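PDB 4ZU2: putative isohexenylglutaconyl-CoA hydratase from Pseudomonas aeruginosa, which hydrates isohexenylglutaconyl-CoA, an intermediate in the breakdown of acyclic terpenes such as citronellate, and belongs to the crotonase family. Local coordinates for the interface of chains A and B. Coordinates in Å, arbitrary orientation; residue numbers count along the deposited sequence, not the author numbering. Chains: chain A/B, Putative isohexenylglutaconyl-CoA hydratase.

Contact 1 and contact 2 are neighbouring patches of one interface between chains A and B, with their C-alpha centres about 10 Å apart. Helix 209-221 of chain B joins them, and B:Ala211 and B:Thr215 take part in both. In contact 1 the start of this helix and the loop before it meet the 3-10 helix 139-142 and the end of helix 159-168 of chain A through polar and apolar groups. In contact 2 it pairs with helix 227-243 to grip an apolar loop of chain A, while helix 81-99 of chain A lays an amide on a ring of helix 227-243. The three-copy assembly suits the trimers typical of crotonases, which these patches plausibly stabilise.

Contact 1: the interface of chains A and B. Residues chain A 140-141, 166-169; chain B 204, 207-208, 211-212, 215.
B:Ala208 and A:Thr140 meet through their main chains: the amide N of B:Ala208 donates to the carbonyl O of A:Thr140 at 2.8 Å, nearly straight with 172° at the hydrogen. B:Ala208 just precedes helix 209-221, and a side chain as small as a methyl is compatible with so close an approach.

The other polar links across the contact are weak. The amide of B:Asn212 crosses the A:Thr140 side chain at about a right angle and uses both its ends. OD1 can accept weakly from the A:Thr140 hydroxyl OG1 at 3.4 Å, while ND2 donates, bent at 136°, to A:Leu167 O, a carbonyl near the end of helix 159-168. Asparagine suits this place because a short amide can offer an acceptor and a donor to two segments at once. The one hydrogen of A:Thr140 OG1 has an alternative acceptor within chain A, A:Ala166 O at 3.3 Å, lying nearly along the C=O axis. OG1 can in turn accept a weak bond from the B:Cys207 thiol. A chi1 of 64° sets OG1 between the backbone N and the carbonyl carbon, and turns CG2 toward B:Thr215. B:Thr215 OG1 is tied back to B:Ala211 O in its own helix, at 2.8 Å.

Van der Waals contacts fill in around these groups. The A:Leu167 methyl CD2 packs against the polar backbone O of B:Asn212 at 3.3 Å and also touches the methyl of B:Thr215. The compact, polarisable thiol of B:Cys207 also packs against the turn that ends the A helix, its SG 3.7 Å from A:Ala169 CB. B:Thr215 OG1 rests 3.3 Å from A:Thr140 CG2.

Contact 2: the interface of chains A and B. Residues chain A 88, 144-145, 147; chain B 211, 214-215, 218, 234, 237-238, 241.
A:Asn88 lies flat over one face of the B:Phe238 ring, its amide plane 8° from the ring plane and ND2 3.6 Å above the ring centre. With CG anti to the backbone N (chi1 -172°), the A:Asn88 amide is carried out from helix 81-99 to the ring. Asparagine suits this place, since its planar, conjugated group can lie parallel to an aromatic face, with the amide N over the pi cloud. The ring's edge meets A:Leu145 O in plane, at 3.3 Å from CD1, where the positive rim of the ring may favour the carbonyl oxygen.

Tight packing continues where A:Leu145 wedges between helices 209-221 and 227-243 of chain B. Its forked tip serves both: CD1 sits 3.5 Å from B:Gln237 O, and CD2 sits 3.5 Å from B:Ala211 O. A small side chain such as that of B:Ala241 is compatible with room for the leucine, its CB 3.9 Å from A:Leu145 CG. A:Ala147 lays its CA against B:Leu218 and its carbonyl O against B:Ala234, while its CB packs on B:Phe238 CB.

The fringe is looser. A:Ile144 lies parallel to B:Phe238 and barely touches the ring with CD1, though its carbonyl O approaches the B:Ala211 methyl. B:Gln237 meets A:Leu145 with the root of its side chain, while its amide extends away from the leucine. B:Ala214 stands at the margin, its CB 4.2 Å from A:Leu145 CD2.

Contact 1: the interface of chains A and B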
loop_
_atom_site.group_PDB
_atom_site.type_symbol
_atom_site.label_atom_id
_atom_site.label_comp_id
_atom_site.label_asym_id
_atom_site.label_seq_id
_atom_site.Cartn_x
_atom_site.Cartn_y
_atom_site.Cartn_z
ATOM N N THR A 140 8.674 -15.500 -14.920
ATOM C CA THR A 140 9.956 -16.099 -14.489
ATOM C C THR A 140 9.943 -17.645 -14.543
ATOM O O THR A 140 10.992 -18.262 -14.419
ATOM C CB THR A 140 10.330 -15.706 -13.076
ATOM O OG1 THR A 140 9.350 -16.242 -12.189
ATOM C CG2 THR A 140 10.426 -14.194 -12.915
ATOM N N SER A 141 8.767 -18.266 -14.676
ATOM C CA SER A 141 8.697 -19.719 -14.950
ATOM C C SER A 141 9.145 -20.076 -16.396
ATOM O O SER A 141 9.170 -21.237 -16.777
ATOM C CB SER A 141 7.305 -20.304 -14.616
ATOM O OG SER A 141 6.278 -20.043 -15.568
ATOM N N ALA A 166 5.176 -12.650 -8.398
ATOM C CA ALA A 166 6.230 -12.552 -9.362
ATOM C C ALA A 166 7.343 -13.618 -9.217
ATOM O O ALA A 166 7.868 -14.116 -10.206
ATOM C CB ALA A 166 6.840 -11.161 -9.296
ATOM N N LEU A 167 7.728 -13.916 -7.987
ATOM C CA LEU A 167 8.834 -14.818 -7.748
ATOM C C LEU A 167 8.419 -16.317 -7.559
ATOM O O LEU A 167 9.288 -17.157 -7.336
ATOM C CB LEU A 167 9.636 -14.322 -6.559
ATOM C CG LEU A 167 10.053 -12.850 -6.707
ATOM C CD1 LEU A 167 10.674 -12.348 -5.427
ATOM C CD2 LEU A 167 10.999 -12.638 -7.929
ATOM N N THR A 168 7.114 -16.616 -7.665
ATOM C CA THR A 168 6.585 -17.983 -7.527
ATOM C C THR A 168 5.664 -18.341 -8.718
ATOM O O THR A 168 5.221 -19.462 -8.834
ATOM C CB THR A 168 5.803 -18.210 -6.124
ATOM O OG1 THR A 168 4.555 -17.501 -6.102
ATOM C CG2 THR A 168 6.629 -17.770 -4.947
ATOM N N ALA A 169 5.356 -17.367 -9.581
ATOM C CA ALA A 169 4.447 -17.579 -10.726
ATOM C C ALA A 169 3.098 -18.206 -10.326
ATOM O O ALA A 169 2.463 -18.911 -11.110
ATOM C CB ALA A 169 5.145 -18.425 -11.802
ATOM N N LEU B 204 8.120 -22.161 -6.488
ATOM C CA LEU B 204 9.476 -21.652 -6.668
ATOM C C LEU B 204 10.322 -22.489 -7.642
ATOM O O LEU B 204 11.093 -21.960 -8.436
ATOM C CB LEU B 204 10.168 -21.553 -5.315
ATOM C CG LEU B 204 11.540 -20.857 -5.235
ATOM C CD1 LEU B 204 12.709 -21.791 -5.544
ATOM C CD2 LEU B 204 11.593 -19.615 -6.164
ATOM N N CYS B 207 10.299 -21.650 -11.317
ATOM C CA CYS B 207 10.797 -20.300 -11.682
ATOM C C CYS B 207 12.327 -20.196 -11.733
ATOM O O CYS B 207 13.040 -20.717 -10.871
ATOM C CB CYS B 207 10.296 -19.257 -10.677
ATOM S SG CYS B 207 8.552 -19.183 -10.602
ATOM N N ALA B 208 12.835 -19.567 -12.782
ATOM C CA ALA B 208 14.276 -19.508 -13.000
ATOM C C ALA B 208 15.041 -18.575 -12.052
ATOM O O ALA B 208 14.577 -17.507 -11.698
ATOM C CB ALA B 208 14.591 -19.152 -14.469
ATOM N N ALA B 211 16.241 -15.174 -13.520
ATOM C CA ALA B 211 15.009 -14.473 -13.787
ATOM C C ALA B 211 14.402 -13.931 -12.498
ATOM O O ALA B 211 13.905 -12.813 -12.492
ATOM C CB ALA B 211 14.014 -15.384 -14.490
ATOM N N ASN B 212 14.452 -14.721 -11.423
ATOM C CA ASN B 212 13.885 -14.298 -10.142
ATOM C C ASN B 212 14.668 -13.131 -9.531
ATOM O O ASN B 212 14.088 -12.185 -9.022
ATOM C CB ASN B 212 13.865 -15.452 -9.135
ATOM C CG ASN B 212 12.507 -16.117 -9.009
ATOM O OD1 ASN B 212 11.496 -15.745 -9.648
ATOM N ND2 ASN B 212 12.484 -17.149 -8.197
ATOM N N THR B 215 13.941 -9.807 -11.476
ATOM C CA THR B 215 12.571 -9.395 -11.276
ATOM C C THR B 215 12.454 -8.732 -9.923
ATOM O O THR B 215 11.812 -7.664 -9.772
ATOM C CB THR B 215 11.646 -10.581 -11.353
ATOM O OG1 THR B 215 11.664 -11.100 -12.691
ATOM C CG2 THR B 215 10.215 -10.174 -10.987
#

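Contact 2: the interface of chains A and B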
loop_
_atom_site.group_PDB
_atom_site.type_symbol
_atom_site.label_atom_id
_atom_site.label_comp_id
_atom_site.label_asym_id
_atom_site.label_seq_id
_atom_site.Cartn_x
_atom_site.Cartn_y
_atom_site.Cartn_z
ATOM N N ASN A 88 9.170 -4.422 -25.980
ATOM C CA ASN A 88 8.815 -4.438 -24.530
ATOM C C ASN A 88 8.582 -3.003 -23.983
ATOM O O ASN A 88 7.580 -2.732 -23.355
ATOM C CB ASN A 88 9.871 -5.189 -23.689
ATOM C CG ASN A 88 9.454 -5.405 -22.236
ATOM O OD1 ASN A 88 10.079 -4.885 -21.307
ATOM N ND2 ASN A 88 8.406 -6.200 -22.030
ATOM N N ILE A 144 12.048 -15.358 -18.195
ATOM C CA ILE A 144 11.945 -13.924 -18.509
ATOM C C ILE A 144 11.357 -13.102 -17.328
ATOM O O ILE A 144 11.159 -13.646 -16.254
ATOM C CB ILE A 144 11.153 -13.678 -19.811
ATOM C CG1 ILE A 144 9.666 -13.974 -19.635
ATOM C CG2 ILE A 144 11.726 -14.559 -20.963
ATOM C CD1 ILE A 144 8.849 -13.865 -20.959
ATOM N N LEU A 145 11.091 -11.807 -17.553
ATOM C CA LEU A 145 10.796 -10.856 -16.483
ATOM C C LEU A 145 9.440 -10.247 -16.752
ATOM O O LEU A 145 9.173 -9.914 -17.876
ATOM C CB LEU A 145 11.816 -9.714 -16.447
ATOM C CG LEU A 145 13.300 -10.013 -16.571
ATOM C CD1 LEU A 145 14.135 -8.713 -16.369
ATOM C CD2 LEU A 145 13.713 -11.115 -15.603
ATOM N N ALA A 147 8.801 -7.304 -16.663
ATOM C CA ALA A 147 9.690 -6.134 -16.511
ATOM C C ALA A 147 8.961 -4.810 -16.497
ATOM O O ALA A 147 9.158 -3.996 -15.586
ATOM C CB ALA A 147 10.707 -6.115 -17.600
ATOM N N ALA B 211 16.241 -15.174 -13.520
ATOM C CA ALA B 211 15.009 -14.473 -13.787
ATOM C C ALA B 211 14.402 -13.931 -12.498
ATOM O O ALA B 211 13.905 -12.813 -12.492
ATOM C CB ALA B 211 14.014 -15.384 -14.490
ATOM N N ALA B 214 16.468 -10.783 -10.973
ATOM C CA ALA B 214 16.343 -9.509 -11.680
ATOM C C ALA B 214 14.925 -8.926 -11.554
ATOM O O ALA B 214 14.724 -7.706 -11.516
ATOM C CB ALA B 214 16.787 -9.672 -13.182
ATOM N N THR B 215 13.941 -9.807 -11.476
ATOM C CA THR B 215 12.571 -9.395 -11.276
ATOM C C THR B 215 12.454 -8.732 -9.923
ATOM O O THR B 215 11.812 -7.664 -9.772
ATOM C CB THR B 215 11.646 -10.581 -11.353
ATOM O OG1 THR B 215 11.664 -11.100 -12.691
ATOM C CG2 THR B 215 10.215 -10.174 -10.987
ATOM N N LEU B 218 13.924 -5.329 -9.736
ATOM C CA LEU B 218 12.983 -4.377 -10.343
ATOM C C LEU B 218 11.831 -3.970 -9.426
ATOM O O LEU B 218 11.462 -2.826 -9.391
ATOM C CB LEU B 218 12.393 -4.951 -11.635
ATOM C CG LEU B 218 13.320 -4.975 -12.844
ATOM C CD1 LEU B 218 12.546 -5.536 -14.030
ATOM C CD2 LEU B 218 13.843 -3.572 -13.170
ATOM N N ALA B 234 14.023 -1.342 -17.383
ATOM C CA ALA B 234 13.373 -2.636 -17.286
ATOM C C ALA B 234 13.332 -3.351 -18.665
ATOM O O ALA B 234 13.610 -4.490 -18.744
ATOM C CB ALA B 234 11.969 -2.494 -16.714
ATOM N N GLN B 237 16.721 -4.877 -19.410
ATOM C CA GLN B 237 16.798 -6.093 -18.630
ATOM C C GLN B 237 15.917 -7.224 -19.182
ATOM O O GLN B 237 16.270 -8.379 -19.123
ATOM C CB GLN B 237 16.424 -5.777 -17.162
ATOM C CG GLN B 237 17.574 -4.989 -16.475
ATOM C CD GLN B 237 17.342 -4.715 -14.985
ATOM O OE1 GLN B 237 17.680 -3.631 -14.478
ATOM N NE2 GLN B 237 16.784 -5.694 -14.278
ATOM N N PHE B 238 14.745 -6.893 -19.671
ATOM C CA PHE B 238 13.893 -7.891 -20.281
ATOM C C PHE B 238 14.612 -8.514 -21.520
ATOM O O PHE B 238 14.664 -9.738 -21.692
ATOM C CB PHE B 238 12.572 -7.231 -20.688
ATOM C CG PHE B 238 11.599 -8.172 -21.387
ATOM C CD1 PHE B 238 10.755 -9.008 -20.644
ATOM C CD2 PHE B 238 11.474 -8.168 -22.757
ATOM C CE1 PHE B 238 9.833 -9.834 -21.270
ATOM C CE2 PHE B 238 10.589 -8.994 -23.382
ATOM C CZ PHE B 238 9.751 -9.842 -22.626
ATOM N N ALA B 241 17.314 -10.866 -20.550
ATOM C CA ALA B 241 16.824 -12.109 -20.002
ATOM C C ALA B 241 16.354 -13.057 -21.116
ATOM O O ALA B 241 16.628 -14.239 -21.069
ATOM C CB ALA B 241 15.704 -11.840 -19.008
#